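Local coordinates for protein putative translation initiation inhibitor (Salmonella typhimurium, PDB 3GTZ) that is of unknown function but belongs to the RutC (YjgF-like) family, whose trimeric relatives include enzymes that deaminate reactive imines, at residues L33-D36 and A37-T41; A42-L45 and A46-D49; K80-D83 and A84-A88. One frame throughout, in Å; residues are numbered along the deposited sequence.

All three contacts are local, between residues a few positions apart. Following the chain, contact 1 (33-36 with 37-41) turns the loop after strand 23-28 into helix 37-54; contact 2 (42-45 with 46-49) continues it as plain helix, starting where contact 1 ends. After strand 62-69, contact 3 (80-83 with 84-88) closes helix 75-85 within the beta-alpha-beta unit that runs on to strand 93-98. They follow in series, none nested or crossed. The two helices touch: F38 and T41 of contact 1 pack on A81, and D49 of contact 2 probably accepts a hydrogen bond from W85 NE1. Contact 3 also reaches a second subunit.

Contact 1 (L33-D36 and A37-T41); sequences LDAD and AFEQT
D36 and E39 meet in an N-cap, where the loop leaving strand 23-28 winds into helix 37-54 of this YjgF-like fold. The carboxylate of D36 reaches forward to the first turn of the helix: with CG between the backbone N and the carbonyl carbon (chi1 65°), OD2 comes to 2.9 Å from E39 N. The N-H points almost straight at OD2, which is met nearly along its C-O axis. A backbone N-H at the start of the helix thus gains an acceptor, and the carboxylate sits where the positive end of the helix dipole would be expected to stabilise its charge.

Backbone hydrogen bonding takes over directly behind the cap. Q40 N donates to D36 O at 3.0 Å, in the carbonyl plane, so D36 serves the first turn with both its side chain and its carbonyl.

Van der Waals packing comes from A35. Its methyl lies against the extended chain of E39, from CB down to the carboxylate carbon, with A35 CB 3.6 Å from E39 CB and 3.4 Å from E39 CD, and it also nears Q40 CG at 4.1 Å. E39 OE2 takes a hydrogen bond from N32 ND2, which ties the carboxylate to the loop.

The amide of Q40 reaches back toward the loop too, but its polar partners lie outside 33-41: OE1 accepts from K107 N, while NE2 donates to the carbonyls of N32 and K105. This buried side chain therefore stitches two loops to the helix start.

At the next residue after the cap, A37 O has two donors. T41 N approaches at 2.9 Å and T41 OG1 at 2.8 Å, from opposite faces of the carbonyl plane, and the hydroxyl stands 25° out of that plane.

Contact 2 (A42-L45 and A46-D49); sequences ANTL and AQID
N43 O receives the N-H of Q47 at 3.0 Å, the shortest bond in this middle part of helix 37-54. It is one of four successive i to i+4 alpha-helical bonds; the last, D49 N to L45 O at 3.1 Å, is nearly straight (175° at the hydrogen).

On the polar flank, Q47 runs its side chain back along the preceding turn. CG lies beside the backbone N (chi1 -68°), and the chain then extends past N43, with Q47 CG 3.6 Å from N43 O. Q47 NE2 finds its hydrogen bond at V29 O, in the stretch just past strand 23-28, and so ties the helix to the end of that strand. T44 OG1 likewise turns back and is bonded to Q40 O.

Toward the sheet the chemistry is apolar. I48 CG1 sits over the previous turn, 3.3 Å from T44 O, and I48 CD1 comes to 4.3 Å from L45 CD2, so that two branched chains present a joint greasy surface. Both rest on I110 of strand 108-115; I48 extends to I112 and Y26, and L45 to W85 of helix 75-85.

D49 folds back as well, its CG beside the backbone N (chi1 -61°). That places OD1 3.2 Å from L45 O, two acceptors side by side. W85 NE1, from helix 75-85, is bonded to D49 OD1; its N-H satisfies that oxygen and may soften the approach of the two acceptors. The chemistry therefore implies an amphipathic helix: aliphatic branches seat it on the sheet, while a glutamine and an aspartate on its flanks reach a strand end and the neighbouring helix.

Contact 3 (K80-D83 and A84-A88); sequences KAWD and AWVVA
W82 and W85 meet edge to face at the C-terminal end of helix 75-85. Both indoles leave the helix with CG anti to the backbone N (chi1 177° and 161°), and the planes of their six-membered rings lie 54° apart. W85 drives CZ3 onto the six-membered ring of W82, 3.7 Å from W82 CZ3 and offset toward the rim. On that same face V86 lies over the five-membered ring: its CB-H makes a CH-pi contact, and V86 CB is 3.7 Å from W82 NE1. With CG2 of V86 anti to its own N, that methyl also extends over the indole, 3.7 Å from W82 NE1.

The helix ends at this cluster. W82 O takes V86 N at 2.8 Å nearly head-on, and also W85 N at 3.1 Å from well above the carbonyl plane, while the bond from W85 N to A81 O is weak. V86 is the first residue to leave helical angles.

W82 NE1 donates to R13 O of a second subunit. The chemistry thus implies that the two indoles, packed edge to face, link the helix end in different directions: W82 carries it to the second subunit, while W85 packs toward helix 37-54.

Contact 1 (L33-D36 and A37-T41)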
loop_
_atom_site.group_PDB
_atom_site.type_symbol
_atom_site.label_atom_id
_atom_site.label_comp_id
_atom_site.label_asym_id
_atom_site.label_seq_id
_atom_site.Cartn_x
_atom_site.Cartn_y
_atom_site.Cartn_z
ATOM N N LEU A 33 -13.626 2.112 20.352
ATOM C CA LEU A 33 -14.295 2.834 19.277
ATOM C C LEU A 33 -14.720 4.233 19.690
ATOM O O LEU A 33 -14.791 5.130 18.834
ATOM C CB LEU A 33 -15.499 2.034 18.737
ATOM C CG LEU A 33 -15.243 0.671 18.060
ATOM C CD1 LEU A 33 -16.598 -0.020 17.680
ATOM C CD2 LEU A 33 -14.283 0.764 16.849
ATOM N N ASP A 34 -14.973 4.439 20.981
ATOM C CA ASP A 34 -15.297 5.786 21.506
ATOM C C ASP A 34 -14.060 6.654 21.872
ATOM O O ASP A 34 -14.187 7.837 22.208
ATOM C CB ASP A 34 -16.230 5.653 22.713
ATOM C CG ASP A 34 -17.462 4.801 22.397
ATOM O OD1 ASP A 34 -18.088 5.015 21.306
ATOM O OD2 ASP A 34 -17.791 3.910 23.226
ATOM N N ALA A 35 -12.860 6.086 21.799
ATOM C CA ALA A 35 -11.670 6.864 22.082
ATOM C C ALA A 35 -11.412 7.851 20.951
ATOM O O ALA A 35 -11.799 7.601 19.808
ATOM C CB ALA A 35 -10.485 5.952 22.275
ATOM N N ASP A 36 -10.782 8.971 21.300
ATOM C CA ASP A 36 -10.286 9.939 20.372
ATOM C C ASP A 36 -9.082 9.417 19.566
ATOM O O ASP A 36 -8.616 8.309 19.790
ATOM C CB ASP A 36 -9.941 11.244 21.120
ATOM C CG ASP A 36 -8.767 11.084 22.148
ATOM O OD1 ASP A 36 -8.619 11.977 23.032
ATOM O OD2 ASP A 36 -7.995 10.086 22.085
ATOM N N ALA A 37 -8.579 10.219 18.631
ATOM C CA ALA A 37 -7.555 9.753 17.703
ATOM C C ALA A 37 -6.213 9.514 18.379
ATOM O O ALA A 37 -5.454 8.666 17.904
ATOM C CB ALA A 37 -7.373 10.730 16.529
ATOM N N PHE A 38 -5.899 10.292 19.438
ATOM C CA PHE A 38 -4.647 10.085 20.161
ATOM C C PHE A 38 -4.646 8.716 20.830
ATOM O O PHE A 38 -3.714 7.940 20.663
ATOM C CB PHE A 38 -4.339 11.162 21.200
ATOM C CG PHE A 38 -3.115 10.835 22.008
ATOM C CD1 PHE A 38 -1.848 11.013 21.467
ATOM C CD2 PHE A 38 -3.232 10.241 23.252
ATOM C CE1 PHE A 38 -0.727 10.670 22.171
ATOM C CE2 PHE A 38 -2.122 9.870 23.950
ATOM C CZ PHE A 38 -0.851 10.079 23.405
ATOM N N GLU A 39 -5.702 8.403 21.553
ATOM C CA GLU A 39 -5.813 7.079 22.145
ATOM C C GLU A 39 -5.793 5.985 21.088
ATOM O O GLU A 39 -5.075 5.004 21.249
ATOM C CB GLU A 39 -7.058 6.955 22.994
ATOM C CG GLU A 39 -7.152 5.639 23.755
ATOM C CD GLU A 39 -8.209 5.666 24.831
ATOM O OE1 GLU A 39 -8.693 6.754 25.204
ATOM O OE2 GLU A 39 -8.568 4.588 25.331
ATOM N N GLN A 40 -6.543 6.158 19.996
ATOM C CA GLN A 40 -6.659 5.100 18.995
ATOM C C GLN A 40 -5.310 4.865 18.329
ATOM O O GLN A 40 -4.919 3.706 18.125
ATOM C CB GLN A 40 -7.736 5.418 17.967
ATOM C CG GLN A 40 -9.185 5.145 18.445
ATOM C CD GLN A 40 -10.218 5.106 17.326
ATOM O OE1 GLN A 40 -9.898 5.367 16.188
ATOM N NE2 GLN A 40 -11.456 4.760 17.650
ATOM N N THR A 41 -4.563 5.943 18.056
ATOM C CA THR A 41 -3.231 5.789 17.464
ATOM C C THR A 41 -2.228 5.126 18.433
ATOM O O THR A 41 -1.555 4.169 18.084
ATOM C CB THR A 41 -2.684 7.130 16.949
ATOM O OG1 THR A 41 -3.621 7.692 16.018
ATOM C CG2 THR A 41 -1.267 6.957 16.290
#

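Contact 2 (A42-L45 and A46-D49)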
loop_
_atom_site.group_PDB
_atom_site.type_symbol
_atom_site.label_atom_id
_atom_site.label_comp_id
_atom_site.label_asym_id
_atom_site.label_seq_id
_atom_site.Cartn_x
_atom_site.Cartn_y
_atom_site.Cartn_z
ATOM N N ALA A 42 -2.147 5.640 19.656
ATOM C CA ALA A 42 -1.257 5.096 20.702
ATOM C C ALA A 42 -1.526 3.612 20.971
ATOM O O ALA A 42 -0.618 2.787 21.106
ATOM C CB ALA A 42 -1.485 5.869 21.953
ATOM N N ASN A 43 -2.802 3.289 21.049
ATOM C CA ASN A 43 -3.266 1.929 21.281
ATOM C C ASN A 43 -2.926 1.031 20.089
ATOM O O ASN A 43 -2.540 -0.115 20.271
ATOM C CB ASN A 43 -4.766 1.985 21.508
ATOM C CG ASN A 43 -5.334 0.752 22.196
ATOM O OD1 ASN A 43 -4.999 -0.362 21.896
ATOM N ND2 ASN A 43 -6.279 0.990 23.114
ATOM N N THR A 44 -3.039 1.557 18.876
ATOM C CA THR A 44 -2.764 0.748 17.723
ATOM C C THR A 44 -1.288 0.487 17.585
ATOM O O THR A 44 -0.900 -0.608 17.203
ATOM C CB THR A 44 -3.329 1.318 16.428
ATOM O OG1 THR A 44 -4.686 1.668 16.648
ATOM C CG2 THR A 44 -3.279 0.266 15.298
ATOM N N LEU A 45 -0.460 1.460 17.929
ATOM C CA LEU A 45 0.974 1.240 17.932
ATOM C C LEU A 45 1.364 0.210 18.981
ATOM O O LEU A 45 2.274 -0.565 18.749
ATOM C CB LEU A 45 1.677 2.542 18.156
ATOM C CG LEU A 45 1.509 3.553 17.018
ATOM C CD1 LEU A 45 2.101 4.875 17.458
ATOM C CD2 LEU A 45 2.219 3.064 15.799
ATOM N N ALA A 46 0.676 0.195 20.131
ATOM C CA ALA A 46 0.878 -0.869 21.166
ATOM C C ALA A 46 0.522 -2.249 20.667
ATOM O O ALA A 46 1.253 -3.187 20.980
ATOM C CB ALA A 46 0.127 -0.588 22.466
ATOM N N GLN A 47 -0.555 -2.384 19.880
ATOM C CA GLN A 47 -0.927 -3.699 19.262
ATOM C C GLN A 47 0.118 -4.195 18.263
ATOM O O GLN A 47 0.448 -5.384 18.228
ATOM C CB GLN A 47 -2.233 -3.643 18.492
ATOM C CG GLN A 47 -3.506 -3.446 19.306
ATOM C CD GLN A 47 -4.730 -3.110 18.375
ATOM O OE1 GLN A 47 -5.086 -3.900 17.472
ATOM N NE2 GLN A 47 -5.319 -1.910 18.567
ATOM N N ILE A 48 0.599 -3.276 17.440
ATOM C CA ILE A 48 1.636 -3.551 16.487
ATOM C C ILE A 48 2.878 -4.132 17.180
ATOM O O ILE A 48 3.344 -5.216 16.789
ATOM C CB ILE A 48 2.003 -2.316 15.676
ATOM C CG1 ILE A 48 0.847 -1.947 14.734
ATOM C CG2 ILE A 48 3.285 -2.593 14.900
ATOM C CD1 ILE A 48 1.055 -0.657 13.970
ATOM N N ASP A 49 3.381 -3.459 18.214
ATOM C CA ASP A 49 4.474 -4.013 19.029
ATOM C C ASP A 49 4.210 -5.463 19.459
ATOM O O ASP A 49 5.028 -6.359 19.220
ATOM C CB ASP A 49 4.700 -3.177 20.283
ATOM C CG ASP A 49 5.085 -1.754 19.973
ATOM O OD1 ASP A 49 5.367 -1.441 18.795
ATOM O OD2 ASP A 49 5.075 -0.940 20.912
#

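Contact 3 (K80-D83 and A84-A88)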
loop_
_atom_site.group_PDB
_atom_site.type_symbol
_atom_site.label_atom_id
_atom_site.label_comp_id
_atom_site.label_asym_id
_atom_site.label_seq_id
_atom_site.Cartn_x
_atom_site.Cartn_y
_atom_site.Cartn_z
ATOM N N LYS A 80 1.537 13.070 17.636
ATOM C CA LYS A 80 1.906 13.082 19.029
ATOM C C LYS A 80 2.049 11.647 19.512
ATOM O O LYS A 80 3.018 11.342 20.153
ATOM C CB LYS A 80 0.832 13.809 19.803
ATOM C CG LYS A 80 1.111 14.164 21.247
ATOM C CD LYS A 80 -0.245 14.243 21.986
ATOM C CE LYS A 80 -0.322 15.363 22.978
ATOM N NZ LYS A 80 -1.615 15.223 23.736
ATOM N N ALA A 81 1.109 10.754 19.180
ATOM C CA ALA A 81 1.235 9.327 19.548
ATOM C C ALA A 81 2.423 8.691 18.861
ATOM O O ALA A 81 3.236 8.039 19.476
ATOM C CB ALA A 81 -0.024 8.577 19.213
ATOM N N TRP A 82 2.550 8.904 17.569
ATOM C CA TRP A 82 3.696 8.370 16.835
ATOM C C TRP A 82 4.990 8.828 17.478
ATOM O O TRP A 82 5.897 8.022 17.677
ATOM C CB TRP A 82 3.650 8.839 15.385
ATOM C CG TRP A 82 4.794 8.409 14.556
ATOM C CD1 TRP A 82 5.975 9.053 14.422
ATOM C CD2 TRP A 82 4.872 7.253 13.715
ATOM N NE1 TRP A 82 6.795 8.375 13.575
ATOM C CE2 TRP A 82 6.135 7.278 13.099
ATOM C CE3 TRP A 82 3.990 6.213 13.413
ATOM C CZ2 TRP A 82 6.554 6.304 12.219
ATOM C CZ3 TRP A 82 4.397 5.244 12.520
ATOM C CH2 TRP A 82 5.678 5.281 11.945
ATOM N N ASP A 83 5.075 10.115 17.792
ATOM C CA ASP A 83 6.309 10.682 18.307
ATOM C C ASP A 83 6.711 10.151 19.682
ATOM O O ASP A 83 7.879 10.116 20.007
ATOM C CB ASP A 83 6.250 12.211 18.348
ATOM C CG ASP A 83 6.293 12.844 16.961
ATOM O OD1 ASP A 83 6.623 12.147 15.963
ATOM O OD2 ASP A 83 5.962 14.047 16.897
ATOM N N ALA A 84 5.735 9.725 20.470
ATOM C CA ALA A 84 5.982 9.195 21.803
ATOM C C ALA A 84 6.499 7.746 21.736
ATOM O O ALA A 84 7.159 7.276 22.670
ATOM C CB ALA A 84 4.736 9.284 22.616
ATOM N N TRP A 85 6.247 7.087 20.597
ATOM C CA TRP A 85 6.506 5.655 20.379
ATOM C C TRP A 85 7.689 5.366 19.493
ATOM O O TRP A 85 8.450 4.471 19.783
ATOM C CB TRP A 85 5.243 5.060 19.755
ATOM C CG TRP A 85 5.370 3.751 19.044
ATOM C CD1 TRP A 85 5.102 2.527 19.562
ATOM C CD2 TRP A 85 5.654 3.540 17.655
ATOM N NE1 TRP A 85 5.269 1.539 18.599
ATOM C CE2 TRP A 85 5.605 2.133 17.419
ATOM C CE3 TRP A 85 5.975 4.383 16.597
ATOM C CZ2 TRP A 85 5.877 1.560 16.170
ATOM C CZ3 TRP A 85 6.262 3.796 15.319
ATOM C CH2 TRP A 85 6.207 2.407 15.142
ATOM N N VAL A 86 7.824 6.085 18.379
ATOM C CA VAL A 86 8.829 5.786 17.344
ATOM C C VAL A 86 10.241 5.662 17.916
ATOM O O VAL A 86 10.563 6.345 18.866
ATOM C CB VAL A 86 8.829 6.878 16.258
ATOM C CG1 VAL A 86 9.366 8.223 16.828
ATOM C CG2 VAL A 86 9.627 6.430 15.047
ATOM N N VAL A 87 11.063 4.783 17.347
ATOM C CA VAL A 87 12.408 4.574 17.805
ATOM C C VAL A 87 13.369 5.459 16.987
ATOM O O VAL A 87 13.548 5.283 15.767
ATOM C CB VAL A 87 12.809 3.103 17.769
ATOM C CG1 VAL A 87 14.304 2.909 18.272
ATOM C CG2 VAL A 87 11.834 2.261 18.637
ATOM N N ALA A 88 13.941 6.455 17.671
ATOM C CA ALA A 88 14.875 7.397 17.039
ATOM C C ALA A 88 15.984 6.622 16.316
ATOM O O ALA A 88 16.551 5.654 16.845
ATOM C CB ALA A 88 15.471 8.367 18.079
#